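PDB 3DNF: 4-hydroxy-3-methylbut-2-enyl diphosphate reductase from Aquifex aeolicus, which catalyses the last step of the non-mevalonate isoprenoid pathway, reducing 4-hydroxy-3-methylbut-2-enyl diphosphate to isopentenyl and dimethylallyl diphosphate with an iron-sulfur cluster. Local coordinates for residues E61-R72 and L84-T95. Sequence-based numbering, arbitrary orientation. Where two conformers were deposited one is given.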
loop_
_atom_site.group_PDB
_atom_site.type_symbol
_atom_site.label_atom_id
_atom_site.label_comp_id
_atom_site.label_asym_id
_atom_site.label_seq_id
_atom_site.Cartn_x
_atom_site.Cartn_y
_atom_site.Cartn_z
ATOM N N GLU B 61 3.835 -10.389 -40.703
ATOM C CA GLU B 61 5.123 -11.042 -40.584
ATOM C C GLU B 61 5.813 -10.907 -41.959
ATOM O O GLU B 61 6.475 -11.824 -42.469
ATOM C CB GLU B 61 4.879 -12.490 -40.115
ATOM C CG GLU B 61 6.097 -13.342 -39.804
ATOM C CD GLU B 61 6.976 -12.870 -38.655
ATOM O OE1 GLU B 61 6.547 -12.316 -37.620
ATOM O OE2 GLU B 61 8.196 -13.071 -38.786
ATOM N N GLU B 62 5.680 -9.727 -42.571
ATOM C CA GLU B 62 6.164 -9.550 -43.939
ATOM C C GLU B 62 7.679 -9.335 -44.071
ATOM O O GLU B 62 8.212 -9.496 -45.162
ATOM C CB GLU B 62 5.432 -8.400 -44.655
ATOM C CG GLU B 62 5.722 -7.013 -44.082
ATOM C CD GLU B 62 4.756 -6.570 -42.982
ATOM O OE1 GLU B 62 4.388 -7.384 -42.098
ATOM O OE2 GLU B 62 4.372 -5.388 -43.018
ATOM N N PHE B 63 8.354 -8.928 -42.993
ATOM C CA PHE B 63 9.822 -8.727 -43.009
ATOM C C PHE B 63 10.560 -10.040 -43.244
ATOM O O PHE B 63 10.088 -11.119 -42.861
ATOM C CB PHE B 63 10.306 -8.004 -41.735
ATOM C CG PHE B 63 9.458 -8.316 -40.504
ATOM C CD1 PHE B 63 9.606 -9.536 -39.855
ATOM C CD2 PHE B 63 8.518 -7.408 -40.016
ATOM C CE1 PHE B 63 8.848 -9.874 -38.740
ATOM C CE2 PHE B 63 7.748 -7.733 -38.867
ATOM C CZ PHE B 63 7.919 -8.978 -38.251
ATOM N N LYS B 64 11.700 -9.941 -43.916
ATOM C CA LYS B 64 12.456 -11.108 -44.334
ATOM C C LYS B 64 13.888 -11.061 -43.825
ATOM O O LYS B 64 14.371 -10.028 -43.381
ATOM C CB LYS B 64 12.423 -11.253 -45.862
ATOM C CG LYS B 64 13.315 -10.285 -46.617
ATOM C CD LYS B 64 12.787 -10.152 -48.036
ATOM C CE LYS B 64 13.839 -10.008 -49.132
ATOM N NZ LYS B 64 15.041 -9.160 -48.975
ATOM N N GLU B 65 14.589 -12.186 -43.939
ATOM C CA GLU B 65 15.974 -12.251 -43.479
ATOM C C GLU B 65 16.716 -11.008 -43.981
ATOM O O GLU B 65 16.636 -10.641 -45.167
ATOM C CB GLU B 65 16.666 -13.508 -44.006
ATOM C CG GLU B 65 18.084 -13.678 -43.504
ATOM C CD GLU B 65 18.809 -14.850 -44.155
ATOM O OE1 GLU B 65 18.536 -15.172 -45.330
ATOM O OE2 GLU B 65 19.673 -15.433 -43.481
ATOM N N GLY B 66 17.456 -10.393 -43.078
ATOM C CA GLY B 66 18.277 -9.235 -43.455
ATOM C C GLY B 66 17.585 -7.914 -43.283
ATOM O O GLY B 66 18.255 -6.861 -43.320
ATOM N N ASP B 67 16.258 -7.941 -43.119
ATOM C CA ASP B 67 15.521 -6.709 -42.801
ATOM C C ASP B 67 15.751 -6.249 -41.340
ATOM O O ASP B 67 16.203 -7.020 -40.503
ATOM C CB ASP B 67 13.996 -6.812 -43.078
ATOM C CG ASP B 67 13.654 -6.873 -44.574
ATOM O OD1 ASP B 67 14.515 -6.528 -45.447
ATOM O OD2 ASP B 67 12.505 -7.263 -44.881
ATOM N N THR B 68 15.454 -4.988 -41.059
ATOM C CA THR B 68 15.634 -4.451 -39.696
ATOM C C THR B 68 14.245 -4.357 -39.076
ATOM O O THR B 68 13.292 -3.942 -39.738
ATOM C CB THR B 68 16.264 -3.041 -39.720
ATOM O OG1 THR B 68 17.613 -3.148 -40.167
ATOM C CG2 THR B 68 16.252 -2.386 -38.291
ATOM N N VAL B 69 14.103 -4.837 -37.837
ATOM C CA VAL B 69 12.847 -4.588 -37.121
ATOM C C VAL B 69 13.145 -3.874 -35.809
ATOM O O VAL B 69 14.107 -4.179 -35.101
ATOM C CB VAL B 69 12.012 -5.878 -36.851
ATOM C CG1 VAL B 69 11.425 -6.442 -38.162
ATOM C CG2 VAL B 69 12.890 -6.866 -36.154
ATOM N N ILE B 70 12.325 -2.851 -35.539
ATOM C CA ILE B 70 12.453 -2.008 -34.334
ATOM C C ILE B 70 11.374 -2.326 -33.304
ATOM O O ILE B 70 10.145 -2.179 -33.561
ATOM C CB ILE B 70 12.479 -0.505 -34.688
ATOM C CG1 ILE B 70 13.636 -0.227 -35.689
ATOM C CG2 ILE B 70 12.632 0.366 -33.410
ATOM C CD1 ILE B 70 13.317 0.879 -36.660
ATOM N N ILE B 71 11.826 -2.797 -32.150
ATOM C CA ILE B 71 10.881 -3.107 -31.027
ATOM C C ILE B 71 10.383 -1.763 -30.469
ATOM O O ILE B 71 11.203 -0.898 -30.197
ATOM C CB ILE B 71 11.581 -3.905 -29.933
ATOM C CG1 ILE B 71 12.077 -5.259 -30.515
ATOM C CG2 ILE B 71 10.633 -4.086 -28.663
ATOM C CD1 ILE B 71 12.816 -6.147 -29.519
ATOM N N ARG B 72 9.061 -1.619 -30.279
ATOM C CA ARG B 72 8.525 -0.351 -29.831
ATOM C C ARG B 72 8.830 -0.109 -28.356
ATOM O O ARG B 72 9.276 -1.026 -27.634
ATOM C CB ARG B 72 7.016 -0.259 -30.094
ATOM C CG ARG B 72 6.628 -0.410 -31.594
ATOM C CD ARG B 72 5.174 -0.107 -31.802
ATOM N NE ARG B 72 4.275 -1.044 -31.117
ATOM C CZ ARG B 72 2.998 -1.221 -31.446
ATOM N NH1 ARG B 72 2.475 -0.583 -32.475
ATOM N NH2 ARG B 72 2.247 -2.083 -30.766
ATOM N N LEU B 84 12.439 -13.282 -33.459
ATOM C CA LEU B 84 12.809 -12.322 -34.492
ATOM C C LEU B 84 14.286 -12.446 -34.891
ATOM O O LEU B 84 14.597 -12.443 -36.107
ATOM C CB LEU B 84 12.433 -10.891 -34.092
ATOM C CG LEU B 84 10.880 -10.735 -34.061
ATOM C CD1 LEU B 84 10.582 -9.526 -33.244
ATOM C CD2 LEU B 84 10.169 -10.759 -35.398
ATOM N N ARG B 85 15.158 -12.531 -33.887
ATOM C CA ARG B 85 16.612 -12.768 -34.118
ATOM C C ARG B 85 16.852 -14.047 -34.902
ATOM O O ARG B 85 17.661 -14.072 -35.844
ATOM C CB ARG B 85 17.370 -12.806 -32.780
ATOM C CG ARG B 85 17.398 -11.446 -32.068
ATOM C CD ARG B 85 18.287 -11.471 -30.793
ATOM N NE ARG B 85 18.039 -10.283 -29.964
ATOM C CZ ARG B 85 18.458 -9.048 -30.245
ATOM N NH1 ARG B 85 19.148 -8.794 -31.350
ATOM N NH2 ARG B 85 18.178 -8.044 -29.434
ATOM N N LYS B 86 16.158 -15.116 -34.541
ATOM C CA LYS B 86 16.345 -16.411 -35.206
ATOM C C LYS B 86 15.906 -16.402 -36.670
ATOM O O LYS B 86 16.373 -17.204 -37.457
ATOM C CB LYS B 86 15.612 -17.515 -34.440
ATOM C CG LYS B 86 16.310 -17.909 -33.163
ATOM C CD LYS B 86 15.879 -19.311 -32.764
ATOM C CE LYS B 86 14.593 -19.273 -31.978
ATOM N NZ LYS B 86 14.174 -20.704 -31.811
ATOM N N LYS B 87 15.047 -15.453 -37.041
ATOM C CA LYS B 87 14.571 -15.299 -38.421
ATOM C C LYS B 87 15.600 -14.514 -39.271
ATOM O O LYS B 87 15.417 -14.279 -40.477
ATOM C CB LYS B 87 13.194 -14.610 -38.431
ATOM C CG LYS B 87 12.512 -14.651 -39.780
ATOM C CD LYS B 87 11.267 -13.810 -39.808
ATOM C CE LYS B 87 10.602 -13.908 -41.172
ATOM N NZ LYS B 87 9.279 -13.189 -41.174
ATOM N N GLY B 88 16.680 -14.103 -38.620
ATOM C CA GLY B 88 17.800 -13.471 -39.322
ATOM C C GLY B 88 17.546 -11.997 -39.531
ATOM O O GLY B 88 18.054 -11.394 -40.478
ATOM N N LEU B 89 16.766 -11.398 -38.639
ATOM C CA LEU B 89 16.471 -9.996 -38.723
ATOM C C LEU B 89 17.467 -9.198 -37.883
ATOM O O LEU B 89 17.909 -9.680 -36.828
ATOM C CB LEU B 89 15.042 -9.768 -38.227
ATOM C CG LEU B 89 13.894 -10.490 -38.930
ATOM C CD1 LEU B 89 12.601 -10.363 -38.097
ATOM C CD2 LEU B 89 13.713 -9.926 -40.326
ATOM N N LYS B 90 17.834 -7.994 -38.342
ATOM C CA LYS B 90 18.520 -7.054 -37.469
ATOM C C LYS B 90 17.511 -6.407 -36.515
ATOM O O LYS B 90 16.628 -5.654 -36.956
ATOM C CB LYS B 90 19.258 -5.984 -38.292
ATOM C CG LYS B 90 19.879 -4.879 -37.448
ATOM C CD LYS B 90 20.662 -3.867 -38.312
ATOM C CE LYS B 90 22.015 -4.491 -38.703
ATOM N NZ LYS B 90 22.892 -3.519 -39.423
ATOM N N VAL B 91 17.644 -6.725 -35.231
ATOM C CA VAL B 91 16.657 -6.350 -34.225
ATOM C C VAL B 91 17.222 -5.174 -33.466
ATOM O O VAL B 91 18.287 -5.276 -32.815
ATOM C CB VAL B 91 16.288 -7.523 -33.277
ATOM C CG1 VAL B 91 15.290 -7.000 -32.201
ATOM C CG2 VAL B 91 15.685 -8.699 -34.095
ATOM N N ILE B 92 16.533 -4.046 -33.583
ATOM C CA ILE B 92 16.837 -2.854 -32.797
ATOM C C ILE B 92 15.871 -2.747 -31.618
ATOM O O ILE B 92 14.663 -2.599 -31.801
ATOM C CB ILE B 92 16.719 -1.572 -33.636
ATOM C CG1 ILE B 92 17.383 -1.729 -35.031
ATOM C CG2 ILE B 92 17.197 -0.325 -32.841
ATOM C CD1 ILE B 92 18.750 -1.180 -35.208
ATOM N N ASP B 93 16.427 -2.773 -30.417
ATOM C CA ASP B 93 15.574 -2.765 -29.238
ATOM C C ASP B 93 15.369 -1.334 -28.785
ATOM O O ASP B 93 16.244 -0.786 -28.124
ATOM C CB ASP B 93 16.156 -3.576 -28.089
ATOM C CG ASP B 93 15.187 -3.691 -26.911
ATOM O OD1 ASP B 93 14.028 -3.238 -27.062
ATOM O OD2 ASP B 93 15.550 -4.330 -25.905
ATOM N N ALA B 94 14.178 -0.784 -29.050
ATOM C CA ALA B 94 13.858 0.568 -28.625
ATOM C C ALA B 94 12.864 0.571 -27.442
ATOM O O ALA B 94 12.223 1.573 -27.174
ATOM C CB ALA B 94 13.321 1.411 -29.786
ATOM N N THR B 95 12.736 -0.558 -26.744
ATOM C CA THR B 95 12.017 -0.569 -25.472
ATOM C C THR B 95 12.481 0.571 -24.558
ATOM O O THR B 95 13.670 0.771 -24.360
ATOM C CB THR B 95 12.260 -1.910 -24.726
ATOM O OG1 THR B 95 11.927 -2.972 -25.603
ATOM C CG2 THR B 95 11.358 -1.992 -23.468
#
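Lys-87 reaches Glu-61 with a fully extended chain, CG anti to the backbone N (chi1 -169°). Its NZ forms a salt bridge to Glu-61 OE2 at 2.6 Å, on the anti side of the carboxylate. The same NZ donates to Phe-63 O at 2.8 Å, nearly in line with the carbonyl bond. With an alanine in place of this lysine, the Glu-61 carboxylate would probably lose its counter-charge and Phe-63 O this donor. Leu-89 CD1 meets Phe-63 CD1 at 3.6 Å. Leu-84 CD2 packs on Phe-63 CE1, and Val-69 CG1 lies over one ring face, toward the rim. Strands 68-71 and 90-93 pair in parallel, joined by helix 78-86 in a beta-alpha-beta crossover. Val-69 bonds strand 90-93 through its N and O: N donates to Lys-90 O, and O accepts from Ile-92 N at 2.9 Å. Val-91 CG1 touches Ile-71 CD1 at 3.7 Å on the face toward the helix. On the other face Thr-68 CG2 meets Ile-92 CG1 at 3.5 Å, with Ser-26 of helix 14-26 against Ile-92. Gly-88 ends the helix in a Schellman motif, and its O accepts from Gly-66 N at 2.8 Å. Further out, Asp-67 OD2 takes the Lys-64 N-H, while its OD1 bonds Lys-33 N.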